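Local structure of AlyQ (Persicobacter sp. CCB-QB2, 7D2A) at residues 10-15 against 46-51; 39-44 against 114-119; 58-63 against 124-129; 72-77 against 84-89. The protein binds uronic acids of alginate through a family 32 carbohydrate-binding module, here in complex with a 4,5-unsaturated sugar acid. One frame throughout, in Å; residues are numbered along the deposited sequence. Where two conformers were deposited one is given.

Contact 1: residues 10-15 against 46-51; sequences DIVAVT and TFDLGS
Val14 and Phe47 lie side by side across two antiparallel strands and point the same way. Val14 CG1 comes within 3.6 Å of Phe47 CE1, and Val14 CG2 meets CD1 of the same ring. Val14 CG1 is anti to the backbone N (chi1 -167°), which sets it against the ring. Ile11 crosses Phe47 obliquely, with Ile11 CD1 4.0 Å from Phe47 CD1. Leu49 CD2 reaches back to Ile11 CG1. Val129 and Ile131 of strand 123-133 pack on this apolar face.

The other face is more polar. Thr15 and Thr46 also lie side by side, and one water bonds both hydroxyls. Thr46 OG1 has a further partner in Arg112. Asp48 CG is anti to its backbone N (chi1 -176°) and packs on Val12 CG2. Asp48 OD1 accepts from Gly50 N at 2.7 Å, which makes an Asx turn where the chain rounds a corner. The N-H arrives from above the carboxylate plane. The same oxygen forms a salt bridge with Arg109. An alanine in place of Asp48 would probably leave Arg109 without this charged mate and the turn at Gly50 less firmly held.

The backbones are joined by Thr15 N to Thr46 O at 3.0 Å and Thr46 N to Thr15 O at 2.8 Å. Beyond the regular pairing, Val12 N still reaches Asp48 O at 2.8 Å. The arrangement is that of an edge strand paired to its neighbour in the five-stranded sheet of the F5/8 type C beta-sandwich.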
loop_
_atom_site.group_PDB
_atom_site.type_symbol
_atom_site.label_atom_id
_atom_site.label_comp_id
_atom_site.label_asym_id
_atom_site.label_seq_id
_atom_site.Cartn_x
_atom_site.Cartn_y
_atom_site.Cartn_z
ATOM N N ASP A 10 -12.202 1.889 7.264
ATOM C CA ASP A 10 -12.093 0.422 7.223
ATOM C C ASP A 10 -11.654 -0.044 5.837
ATOM O O ASP A 10 -12.093 0.555 4.822
ATOM C CB ASP A 10 -13.426 -0.262 7.505
ATOM C CG ASP A 10 -13.718 -0.520 8.964
ATOM O OD1 ASP A 10 -13.018 -0.013 9.841
ATOM O OD2 ASP A 10 -14.697 -1.290 9.155
ATOM N N ILE A 11 -10.860 -1.091 5.823
ATOM C CA ILE A 11 -10.499 -1.798 4.572
ATOM C C ILE A 11 -11.234 -3.147 4.604
ATOM O O ILE A 11 -10.887 -4.007 5.462
ATOM C CB ILE A 11 -8.972 -1.927 4.402
ATOM C CG1 ILE A 11 -8.329 -0.536 4.283
ATOM C CG2 ILE A 11 -8.682 -2.833 3.203
ATOM C CD1 ILE A 11 -6.808 -0.536 4.320
ATOM N N VAL A 12 -12.255 -3.298 3.756
ATOM C CA VAL A 12 -13.204 -4.448 3.855
ATOM C C VAL A 12 -12.647 -5.686 3.167
ATOM O O VAL A 12 -13.178 -6.795 3.421
ATOM C CB VAL A 12 -14.601 -4.094 3.336
ATOM C CG1 VAL A 12 -15.089 -2.821 4.014
ATOM C CG2 VAL A 12 -14.668 -3.986 1.821
ATOM N N ALA A 13 -11.667 -5.544 2.283
ATOM C CA ALA A 13 -11.095 -6.652 1.502
ATOM C C ALA A 13 -9.746 -6.171 0.963
ATOM O O ALA A 13 -9.573 -4.957 0.698
ATOM C CB ALA A 13 -12.051 -7.024 0.392
ATOM N N VAL A 14 -8.822 -7.102 0.807
ATOM C CA VAL A 14 -7.507 -6.893 0.171
ATOM C C VAL A 14 -7.261 -8.043 -0.793
ATOM O O VAL A 14 -7.533 -9.202 -0.457
ATOM C CB VAL A 14 -6.353 -6.800 1.198
ATOM C CG1 VAL A 14 -5.077 -6.279 0.588
ATOM C CG2 VAL A 14 -6.705 -5.982 2.414
ATOM N N THR A 15 -6.821 -7.716 -1.981
ATOM C CA THR A 15 -6.358 -8.701 -2.975
ATOM C C THR A 15 -4.954 -8.326 -3.400
ATOM O O THR A 15 -4.512 -7.174 -3.175
ATOM C CB THR A 15 -7.301 -8.758 -4.172
ATOM O OG1 THR A 15 -7.224 -7.512 -4.858
ATOM C CG2 THR A 15 -8.716 -9.105 -3.768
ATOM N N THR A 46 -4.233 -4.390 -3.685
ATOM C CA THR A 46 -5.422 -3.537 -3.882
ATOM C C THR A 46 -6.312 -3.598 -2.660
ATOM O O THR A 46 -6.797 -4.696 -2.283
ATOM C CB THR A 46 -6.212 -3.910 -5.145
ATOM O OG1 THR A 46 -5.276 -4.033 -6.222
ATOM C CG2 THR A 46 -7.246 -2.844 -5.441
ATOM N N PHE A 47 -6.586 -2.446 -2.065
ATOM C CA PHE A 47 -7.403 -2.262 -0.855
ATOM C C PHE A 47 -8.772 -1.766 -1.249
ATOM O O PHE A 47 -8.866 -0.837 -2.066
ATOM C CB PHE A 47 -6.740 -1.252 0.075
ATOM C CG PHE A 47 -5.354 -1.677 0.396
ATOM C CD1 PHE A 47 -5.107 -2.615 1.397
ATOM C CD2 PHE A 47 -4.292 -1.237 -0.358
ATOM C CE1 PHE A 47 -3.811 -3.048 1.611
ATOM C CE2 PHE A 47 -2.994 -1.683 -0.127
ATOM C CZ PHE A 47 -2.780 -2.607 0.843
ATOM N N ASP A 48 -9.821 -2.387 -0.707
ATOM C CA ASP A 48 -11.225 -2.052 -1.004
ATOM C C ASP A 48 -11.814 -1.358 0.230
ATOM O O ASP A 48 -11.867 -2.009 1.296
ATOM C CB ASP A 48 -11.968 -3.327 -1.364
ATOM C CG ASP A 48 -13.401 -3.147 -1.787
ATOM O OD1 ASP A 48 -13.909 -1.997 -1.794
ATOM O OD2 ASP A 48 -13.969 -4.176 -2.175
ATOM N N LEU A 49 -12.368 -0.160 0.037
ATOM C CA LEU A 49 -13.031 0.568 1.138
ATOM C C LEU A 49 -14.503 0.185 1.239
ATOM O O LEU A 49 -15.177 0.667 2.230
ATOM C CB LEU A 49 -12.877 2.074 0.965
ATOM C CG LEU A 49 -11.443 2.590 0.888
ATOM C CD1 LEU A 49 -11.424 4.125 0.793
ATOM C CD2 LEU A 49 -10.589 2.121 2.064
ATOM N N GLY A 50 -15.018 -0.536 0.235
ATOM C CA GLY A 50 -16.413 -1.036 0.259
ATOM C C GLY A 50 -17.341 -0.082 -0.480
ATOM O O GLY A 50 -18.354 -0.523 -0.994
ATOM N N SER A 51 -17.005 1.196 -0.553
ATOM C CA SER A 51 -17.783 2.204 -1.290
ATOM C C SER A 51 -16.842 3.379 -1.511
ATOM O O SER A 51 -15.736 3.352 -0.965
ATOM C CB SER A 51 -19.015 2.620 -0.529
ATOM O OG SER A 51 -18.666 3.144 0.733
HETATM O O HOH W 1 -14.366 1.996 4.402
HETATM O O HOH W 2 -4.994 -6.743 -6.481
#

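Contact 2: residues 39-44 against 114-119; sequences NGSGQY and TGFGNS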
loop_
_atom_site.group_PDB
_atom_site.type_symbol
_atom_site.label_atom_id
_atom_site.label_comp_id
_atom_site.label_asym_id
_atom_site.label_seq_id
_atom_site.Cartn_x
_atom_site.Cartn_y
_atom_site.Cartn_z
ATOM N N ASN A 39 7.154 -11.028 -5.187
ATOM C CA ASN A 39 8.473 -10.798 -5.780
ATOM C C ASN A 39 8.306 -10.224 -7.181
ATOM O O ASN A 39 7.485 -10.770 -7.965
ATOM C CB ASN A 39 9.301 -12.076 -5.803
ATOM C CG ASN A 39 10.755 -11.797 -6.120
ATOM O OD1 ASN A 39 11.283 -10.696 -5.941
ATOM N ND2 ASN A 39 11.406 -12.827 -6.632
ATOM N N GLY A 40 9.056 -9.162 -7.454
ATOM C CA GLY A 40 9.189 -8.620 -8.808
ATOM C C GLY A 40 8.595 -7.248 -8.977
ATOM O O GLY A 40 7.548 -6.911 -8.385
ATOM N N SER A 41 9.246 -6.446 -9.792
ATOM C CA SER A 41 8.799 -5.079 -10.111
ATOM C C SER A 41 7.463 -5.166 -10.846
ATOM O O SER A 41 7.321 -6.018 -11.757
ATOM C CB SER A 41 9.858 -4.349 -10.870
ATOM O OG SER A 41 9.338 -3.134 -11.320
ATOM N N GLY A 42 6.460 -4.423 -10.371
ATOM C CA GLY A 42 5.132 -4.348 -10.981
ATOM C C GLY A 42 4.075 -5.148 -10.235
ATOM O O GLY A 42 2.883 -5.099 -10.660
ATOM N N GLN A 43 4.450 -5.919 -9.221
ATOM C CA GLN A 43 3.478 -6.611 -8.334
ATOM C C GLN A 43 2.639 -5.537 -7.641
ATOM O O GLN A 43 3.163 -4.452 -7.431
ATOM C CB GLN A 43 4.170 -7.476 -7.284
ATOM C CG GLN A 43 5.003 -8.628 -7.845
ATOM C CD GLN A 43 4.193 -9.840 -8.257
ATOM O OE1 GLN A 43 2.988 -9.796 -8.474
ATOM N NE2 GLN A 43 4.876 -10.960 -8.438
ATOM N N TYR A 44 1.425 -5.851 -7.252
ATOM C CA TYR A 44 0.554 -4.838 -6.603
ATOM C C TYR A 44 -0.415 -5.463 -5.640
ATOM O O TYR A 44 -0.682 -6.663 -5.673
ATOM C CB TYR A 44 -0.193 -4.034 -7.661
ATOM C CG TYR A 44 -0.973 -4.818 -8.670
ATOM C CD1 TYR A 44 -2.203 -5.358 -8.375
ATOM C CD2 TYR A 44 -0.473 -4.973 -9.959
ATOM C CE1 TYR A 44 -2.953 -6.007 -9.348
ATOM C CE2 TYR A 44 -1.230 -5.593 -10.939
ATOM C CZ TYR A 44 -2.467 -6.122 -10.637
ATOM O OH TYR A 44 -3.169 -6.798 -11.607
ATOM N N THR A 114 1.449 -0.310 -6.123
ATOM C CA THR A 114 2.290 -1.070 -7.066
ATOM C C THR A 114 3.723 -0.923 -6.598
ATOM O O THR A 114 4.166 0.183 -6.338
ATOM C CB THR A 114 2.099 -0.609 -8.520
ATOM O OG1 THR A 114 0.736 -0.742 -8.900
ATOM C CG2 THR A 114 2.983 -1.421 -9.428
ATOM N N GLY A 115 4.424 -2.056 -6.429
ATOM C CA GLY A 115 5.814 -2.035 -5.990
ATOM C C GLY A 115 6.791 -2.298 -7.102
ATOM O O GLY A 115 6.431 -3.106 -8.024
ATOM N N PHE A 116 7.976 -1.696 -6.975
ATOM C CA PHE A 116 9.050 -1.766 -8.008
ATOM C C PHE A 116 10.292 -2.403 -7.428
ATOM O O PHE A 116 11.400 -2.131 -7.916
ATOM C CB PHE A 116 9.288 -0.395 -8.630
ATOM C CG PHE A 116 8.023 0.136 -9.235
ATOM C CD1 PHE A 116 7.462 -0.509 -10.315
ATOM C CD2 PHE A 116 7.376 1.230 -8.697
ATOM C CE1 PHE A 116 6.267 -0.068 -10.859
ATOM C CE2 PHE A 116 6.181 1.673 -9.240
ATOM C CZ PHE A 116 5.625 1.014 -10.322
ATOM N N GLY A 117 10.146 -3.239 -6.407
ATOM C CA GLY A 117 11.286 -3.805 -5.679
ATOM C C GLY A 117 11.971 -2.776 -4.826
ATOM O O GLY A 117 11.475 -1.636 -4.692
ATOM N N ASN A 118 13.130 -3.117 -4.293
ATOM C CA ASN A 118 13.739 -2.310 -3.234
ATOM C C ASN A 118 15.254 -2.304 -3.440
ATOM O O ASN A 118 15.747 -2.953 -4.392
ATOM C CB ASN A 118 13.311 -2.859 -1.880
ATOM C CG ASN A 118 13.835 -4.260 -1.587
ATOM O OD1 ASN A 118 15.012 -4.417 -1.278
ATOM N ND2 ASN A 118 12.991 -5.282 -1.619
ATOM N N SER A 119 15.944 -1.634 -2.557
ATOM C CA SER A 119 17.387 -1.327 -2.727
ATOM C C SER A 119 18.209 -2.573 -2.390
ATOM O O SER A 119 19.441 -2.555 -2.716
ATOM C CB SER A 119 17.730 -0.141 -1.879
ATOM O OG SER A 119 17.402 -0.400 -0.533
#
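This is a short antiparallel strand pairing that begins at a beta turn, where strand 43-49 starts beside the end of strand 110-118. Ser41 and Gly42 meet Phe116 and Gly115 there, and Tyr44 stands opposite Thr114. Two backbone bonds join the segments. Gly42 N gives to Gly115 O at 2.7 Å, and Gly115 N gives to Gln43 O at 2.9 Å.

The side chains touch at two places. Ser41 OG lies at the edge of the Phe116 ring, in its plane, 3.4 Å from Phe116 CD1. It is anti to the backbone N of Ser41 (chi1 172°), which directs it toward that ring. At the other place, Thr114 OG1 comes within 3.6 Å of Tyr44 CB. Thr114 CG2 lies 3.6 Å from Gln43 O. The Tyr44 ring leads off from the contact and makes a cation-pi interaction with Arg112.

Residues 40-43 form a type II beta turn. Gly42 has the positive phi (104°) usual for the third residue of such a turn. The pairing belongs to the five-stranded sheet of the F5/8 type C beta-sandwich, at the end nearer the bound sugar.

Gln43 was modelled in two conformers. In the one given, Gln43 NE2 gives to Asn39 O at 2.7 Å. There the acceptor lies in the plane of the Gln43 amide, the donor sits above the carbonyl plane of Asn39, and Gln43 OE1 is hydrogen-bonded to Ser17 OG.

Contact 3: residues 58-63 against 124-129; sequences VKAAWY and NSITEV. With CA (calcium ion), chain C; MAW (4-deoxy-alpha-L-erythro-hex-4-enopyranuronic acid), chain B.
Tyr63 CG is anti to its backbone N (chi1 179°), which puts it 3.9 Å from Ser125 CB, with the ring beyond it beside the carboxylate of the unsaturated uronic acid. Ser125 OG is anti to its carbonyl carbon (chi1 -67°). That brings it to carboxylate oxygen O6B of the sugar, to which OG gives a 2.6 Å hydrogen bond. Tyr63 CD2 lies 3.5 Å from the same O6B. Asp20, Arg35, Arg68 and Asn121 also bond this sugar.

On the buried side, Trp62 and Ile126 lie side by side, pointing the same way. Ile126 CG1 comes within 3.5 Å of Trp62 CZ3. The strands are joined by Ala61 N to Glu128 O and by Tyr63 N to Ser125 O. Between them a classic beta bulge pairs Thr127 and Glu128 with Ala61 alone. Thr127 N gives to Ala61 O at 2.7 Å, while the bond from Glu128 N is weak.

At this corner Thr127 O and Glu128 OE2 each bind the calcium ion at 2.4 Å. Asn26, Asp29, Asn31 and Thr34 complete the site. One bulged strand thus carries part of both the calcium site and the uronic acid pocket of this CBM32 beta-sandwich.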
loop_
_atom_site.group_PDB
_atom_site.type_symbol
_atom_site.label_atom_id
_atom_site.label_comp_id
_atom_site.label_asym_id
_atom_site.label_seq_id
_atom_site.Cartn_x
_atom_site.Cartn_y
_atom_site.Cartn_z
ATOM N N VAL A 58 -2.426 7.817 2.210
ATOM C CA VAL A 58 -2.206 6.375 2.366
ATOM C C VAL A 58 -0.965 6.257 3.219
ATOM O O VAL A 58 0.033 6.844 2.876
ATOM C CB VAL A 58 -2.075 5.639 1.029
ATOM C CG1 VAL A 58 -1.613 4.226 1.250
ATOM C CG2 VAL A 58 -3.337 5.734 0.220
ATOM N N LYS A 59 -1.050 5.472 4.270
ATOM C CA LYS A 59 0.144 5.153 5.072
ATOM C C LYS A 59 0.512 3.698 4.824
ATOM O O LYS A 59 -0.349 2.792 4.771
ATOM C CB LYS A 59 -0.065 5.353 6.573
ATOM C CG LYS A 59 -0.523 6.733 7.006
ATOM C CD LYS A 59 -0.601 6.870 8.528
ATOM C CE LYS A 59 -1.005 8.262 8.949
ATOM N NZ LYS A 59 -0.575 8.515 10.339
ATOM N N ALA A 60 1.804 3.464 4.651
ATOM C CA ALA A 60 2.334 2.083 4.543
ATOM C C ALA A 60 3.551 1.939 5.434
ATOM O O ALA A 60 4.405 2.849 5.498
ATOM C CB ALA A 60 2.657 1.694 3.120
ATOM N N ALA A 61 3.586 0.820 6.124
ATOM C CA ALA A 61 4.767 0.344 6.872
ATOM C C ALA A 61 5.432 -0.730 6.043
ATOM O O ALA A 61 4.774 -1.685 5.600
ATOM C CB ALA A 61 4.368 -0.150 8.245
ATOM N N TRP A 62 6.735 -0.598 5.877
ATOM C CA TRP A 62 7.538 -1.461 4.995
ATOM C C TRP A 62 8.326 -2.505 5.780
ATOM O O TRP A 62 8.858 -2.210 6.853
ATOM C CB TRP A 62 8.466 -0.592 4.173
ATOM C CG TRP A 62 7.714 0.306 3.251
ATOM C CD1 TRP A 62 7.345 1.589 3.517
ATOM C CD2 TRP A 62 7.269 0.005 1.927
ATOM N NE1 TRP A 62 6.618 2.088 2.473
ATOM C CE2 TRP A 62 6.575 1.155 1.463
ATOM C CE3 TRP A 62 7.359 -1.131 1.110
ATOM C CZ2 TRP A 62 6.000 1.177 0.184
ATOM C CZ3 TRP A 62 6.771 -1.108 -0.129
ATOM C CH2 TRP A 62 6.088 0.033 -0.575
ATOM N N TYR A 63 8.354 -3.710 5.236
ATOM C CA TYR A 63 9.180 -4.794 5.831
ATOM C C TYR A 63 10.637 -4.372 5.736
ATOM O O TYR A 63 11.049 -3.913 4.665
ATOM C CB TYR A 63 8.981 -6.085 5.051
ATOM C CG TYR A 63 9.778 -7.269 5.528
ATOM C CD1 TYR A 63 9.581 -7.803 6.791
ATOM C CD2 TYR A 63 10.692 -7.862 4.680
ATOM C CE1 TYR A 63 10.267 -8.929 7.196
ATOM C CE2 TYR A 63 11.371 -9.003 5.077
ATOM C CZ TYR A 63 11.169 -9.514 6.335
ATOM O OH TYR A 63 11.898 -10.625 6.689
ATOM N N ASN A 124 8.659 -7.025 -2.897
ATOM C CA ASN A 124 7.758 -5.972 -2.377
ATOM C C ASN A 124 7.100 -6.547 -1.135
ATOM O O ASN A 124 6.344 -7.518 -1.213
ATOM C CB ASN A 124 6.680 -5.607 -3.387
ATOM C CG ASN A 124 7.285 -5.325 -4.735
ATOM O OD1 ASN A 124 7.848 -4.249 -4.904
ATOM N ND2 ASN A 124 7.212 -6.315 -5.642
ATOM N N SER A 125 7.442 -5.952 0.021
ATOM C CA SER A 125 6.979 -6.514 1.302
ATOM C C SER A 125 6.489 -5.373 2.190
ATOM O O SER A 125 7.290 -4.513 2.584
ATOM C CB SER A 125 8.127 -7.299 1.969
ATOM O OG SER A 125 8.425 -8.466 1.155
ATOM N N ILE A 126 5.222 -5.420 2.542
ATOM C CA ILE A 126 4.493 -4.361 3.265
ATOM C C ILE A 126 3.912 -4.977 4.524
ATOM O O ILE A 126 3.198 -5.980 4.410
ATOM C CB ILE A 126 3.440 -3.675 2.374
ATOM C CG1 ILE A 126 4.118 -3.071 1.124
ATOM C CG2 ILE A 126 2.671 -2.661 3.188
ATOM C CD1 ILE A 126 3.136 -2.473 0.132
ATOM N N THR A 127 4.177 -4.361 5.705
ATOM C CA THR A 127 3.643 -4.941 6.947
ATOM C C THR A 127 2.266 -4.394 7.315
ATOM O O THR A 127 1.447 -5.152 7.882
ATOM C CB THR A 127 4.642 -4.733 8.087
ATOM O OG1 THR A 127 4.790 -3.330 8.263
ATOM C CG2 THR A 127 5.976 -5.378 7.816
ATOM N N GLU A 128 1.966 -3.146 7.009
ATOM C CA GLU A 128 0.686 -2.512 7.399
ATOM C C GLU A 128 0.329 -1.467 6.368
ATOM O O GLU A 128 1.284 -0.747 5.935
ATOM C CB GLU A 128 0.808 -1.898 8.795
ATOM C CG GLU A 128 0.806 -2.925 9.925
ATOM C CD GLU A 128 -0.520 -3.661 10.029
ATOM O OE1 GLU A 128 -1.534 -2.970 10.359
ATOM O OE2 GLU A 128 -0.599 -4.915 9.823
ATOM N N VAL A 129 -0.953 -1.303 6.086
ATOM C CA VAL A 129 -1.466 -0.157 5.305
ATOM C C VAL A 129 -2.671 0.415 6.013
ATOM O O VAL A 129 -3.505 -0.389 6.519
ATOM C CB VAL A 129 -1.798 -0.589 3.871
ATOM C CG1 VAL A 129 -2.525 0.530 3.099
ATOM C CG2 VAL A 129 -0.566 -0.966 3.103
HETATM CA CA CA C . 0.717 -6.830 9.373
HETATM C C1 MAW B . 12.319 -13.162 0.693
HETATM C C2 MAW B . 11.203 -13.795 1.423
HETATM O O2 MAW B . 11.406 -13.859 2.864
HETATM C C3 MAW B . 9.937 -12.958 1.087
HETATM O O3 MAW B . 8.872 -13.265 1.966
HETATM C C4 MAW B . 10.289 -11.464 1.165
HETATM C C5 MAW B . 11.512 -11.014 1.309
HETATM O O5 MAW B . 12.646 -11.922 1.342
HETATM C C6 MAW B . 11.874 -9.628 1.379
HETATM O O6A MAW B . 13.113 -9.351 1.459
HETATM O O6B MAW B . 10.986 -8.696 1.308
HETATM O O HOH W 3 7.345 -2.379 9.168
#

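Contact 4: residues 72-77 against 84-89; sequences FSISLG and TEVYSG
Phe72 and Tyr87 meet rim to rim across a beta hairpin, strands 70-77 and 84-90, at one edge of the five-stranded sheet. From Phe72 CB, the CG sits between the backbone N and the carbonyl carbon (chi1 71°), and the ring beyond reaches strand 84-90. On one side of the ring, Phe72 CD1 lies 3.7 Å from Gly89 O, and CE1 lies 4.0 Å from Gly89 C. On the other, Phe72 CE2 is 3.8 Å from Tyr87 CD1. At the tip, Phe72 CZ comes 3.7 Å from Tyr87 CE1. The ring planes are nearly parallel, 8° apart, but neither ring covers the other. Tyr101 meets both rings, and Trp62 also packs on Phe72. An alanine here would probably open a gap beside Tyr87, Trp62 and Tyr101 and let the Tyr87 ring turn more freely.

Further along, a classic beta bulge sets Val86 and Tyr87 against the single Ile74. Val86 N gives to Ile74 O at 2.8 Å, Tyr87 N only weakly. Leu76 crosses Val86 at about a right angle, with Leu76 CD1 3.7 Å from Val86 CG1. On the opposite face, a water bonds Ser73 OG and gives a 2.6 Å hydrogen bond to Glu85 OE1.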
loop_
_atom_site.group_PDB
_atom_site.type_symbol
_atom_site.label_atom_id
_atom_site.label_comp_id
_atom_site.label_asym_id
_atom_site.label_seq_id
_atom_site.Cartn_x
_atom_site.Cartn_y
_atom_site.Cartn_z
ATOM N N PHE A 72 7.566 2.543 -5.287
ATOM C CA PHE A 72 6.125 2.239 -5.382
ATOM C C PHE A 72 5.366 3.396 -6.024
ATOM O O PHE A 72 5.879 4.480 -6.205
ATOM C CB PHE A 72 5.548 1.940 -3.990
ATOM C CG PHE A 72 5.450 3.154 -3.123
ATOM C CD1 PHE A 72 6.539 3.612 -2.395
ATOM C CD2 PHE A 72 4.262 3.868 -3.049
ATOM C CE1 PHE A 72 6.454 4.753 -1.607
ATOM C CE2 PHE A 72 4.190 5.026 -2.301
ATOM C CZ PHE A 72 5.283 5.486 -1.605
ATOM N N SER A 73 4.142 3.115 -6.397
ATOM C CA SER A 73 3.178 4.115 -6.847
ATOM C C SER A 73 1.837 3.725 -6.243
ATOM O O SER A 73 1.595 2.532 -5.946
ATOM C CB SER A 73 3.183 4.288 -8.319
ATOM O OG SER A 73 2.732 3.144 -8.949
ATOM N N ILE A 74 0.986 4.720 -6.078
ATOM C CA ILE A 74 -0.388 4.543 -5.570
ATOM C C ILE A 74 -1.343 4.959 -6.679
ATOM O O ILE A 74 -1.187 6.099 -7.206
ATOM C CB ILE A 74 -0.593 5.356 -4.282
ATOM C CG1 ILE A 74 0.474 5.040 -3.220
ATOM C CG2 ILE A 74 -2.012 5.185 -3.756
ATOM C CD1 ILE A 74 0.403 5.916 -1.996
ATOM N N SER A 75 -2.319 4.140 -6.933
ATOM C CA SER A 75 -3.389 4.453 -7.909
ATOM C C SER A 75 -4.722 4.223 -7.249
ATOM O O SER A 75 -4.847 3.408 -6.313
ATOM C CB SER A 75 -3.231 3.688 -9.197
ATOM O OG SER A 75 -3.284 2.266 -9.034
ATOM N N LEU A 76 -5.727 4.964 -7.655
ATOM C CA LEU A 76 -7.040 4.769 -7.026
ATOM C C LEU A 76 -8.176 5.030 -8.005
ATOM O O LEU A 76 -7.982 5.486 -9.147
ATOM C CB LEU A 76 -7.132 5.618 -5.759
ATOM C CG LEU A 76 -6.745 7.091 -5.873
ATOM C CD1 LEU A 76 -7.625 7.806 -6.864
ATOM C CD2 LEU A 76 -6.815 7.773 -4.496
ATOM N N GLY A 77 -9.363 4.718 -7.544
ATOM C CA GLY A 77 -10.554 5.017 -8.349
ATOM C C GLY A 77 -11.671 4.059 -8.022
ATOM O O GLY A 77 -11.643 3.452 -6.963
ATOM N N THR A 84 -6.329 5.501 -11.440
ATOM C CA THR A 84 -5.542 6.688 -11.746
ATOM C C THR A 84 -4.385 6.747 -10.763
ATOM O O THR A 84 -4.656 6.698 -9.561
ATOM C CB THR A 84 -6.440 7.932 -11.688
ATOM O OG1 THR A 84 -7.457 7.679 -12.680
ATOM C CG2 THR A 84 -5.655 9.175 -11.960
ATOM N N GLU A 85 -3.171 7.046 -11.243
ATOM C CA GLU A 85 -1.989 7.196 -10.373
ATOM C C GLU A 85 -2.061 8.551 -9.646
ATOM O O GLU A 85 -2.151 9.595 -10.291
ATOM C CB GLU A 85 -0.671 7.036 -11.140
ATOM C CG GLU A 85 0.517 7.058 -10.220
ATOM C CD GLU A 85 1.822 6.766 -10.937
ATOM O OE1 GLU A 85 1.907 5.688 -11.586
ATOM O OE2 GLU A 85 2.635 7.664 -10.953
ATOM N N VAL A 86 -1.970 8.544 -8.323
ATOM C CA VAL A 86 -1.992 9.766 -7.497
ATOM C C VAL A 86 -0.673 10.050 -6.775
ATOM O O VAL A 86 -0.576 11.124 -6.215
ATOM C CB VAL A 86 -3.183 9.742 -6.515
ATOM C CG1 VAL A 86 -4.510 9.743 -7.256
ATOM C CG2 VAL A 86 -3.136 8.549 -5.550
ATOM N N TYR A 87 0.232 9.089 -6.721
ATOM C CA TYR A 87 1.489 9.207 -5.970
ATOM C C TYR A 87 2.505 8.241 -6.559
ATOM O O TYR A 87 2.149 7.132 -7.004
ATOM C CB TYR A 87 1.294 8.854 -4.488
ATOM C CG TYR A 87 2.399 9.358 -3.593
ATOM C CD1 TYR A 87 3.532 8.601 -3.382
ATOM C CD2 TYR A 87 2.278 10.544 -2.872
ATOM C CE1 TYR A 87 4.550 9.031 -2.553
ATOM C CE2 TYR A 87 3.291 10.993 -2.027
ATOM C CZ TYR A 87 4.452 10.239 -1.897
ATOM O OH TYR A 87 5.475 10.625 -1.073
ATOM N N SER A 88 3.731 8.672 -6.608
ATOM C CA SER A 88 4.851 7.796 -7.009
ATOM C C SER A 88 6.065 8.216 -6.204
ATOM O O SER A 88 6.354 9.452 -6.055
ATOM C CB SER A 88 5.070 7.902 -8.474
ATOM O OG SER A 88 6.112 7.030 -8.851
ATOM N N GLY A 89 6.783 7.261 -5.633
ATOM C CA GLY A 89 7.967 7.630 -4.864
ATOM C C GLY A 89 8.715 6.412 -4.392
ATOM O O GLY A 89 8.573 5.318 -4.971
HETATM O O HOH W 4 3.918 4.069 -11.576
HETATM O O HOH W 5 0.185 3.449 -9.861
HETATM O O HOH W 6 -9.458 6.244 -11.840
#

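How the contacts relate
Contacts 1, 2 and 4 all lie in the five-stranded antiparallel sheet, ordered 13-16, 43-49, 110-118, 70-77, 84-90. Contacts 1 and 4 involve its two outermost strands, and their centres are 16 Å apart. Contact 2 pairs strands between them. It shares strand 43-49 with contact 1, with centres 20 Å apart. Contact 3 belongs to the other sheet and packs against this one: Phe47 meets Val129, and Trp62 meets Phe72. Asn124 also bonds Gly40 and Gly117. Along the chain, contact 1 closes before contacts 3 and 4 open. Contact 2 alternates with 1 and 3. Contact 4 falls within the spans of 2 and 3. The two sheets thus form one sandwich, with contact 3 supplying part of both the calcium site and the sugar pocket.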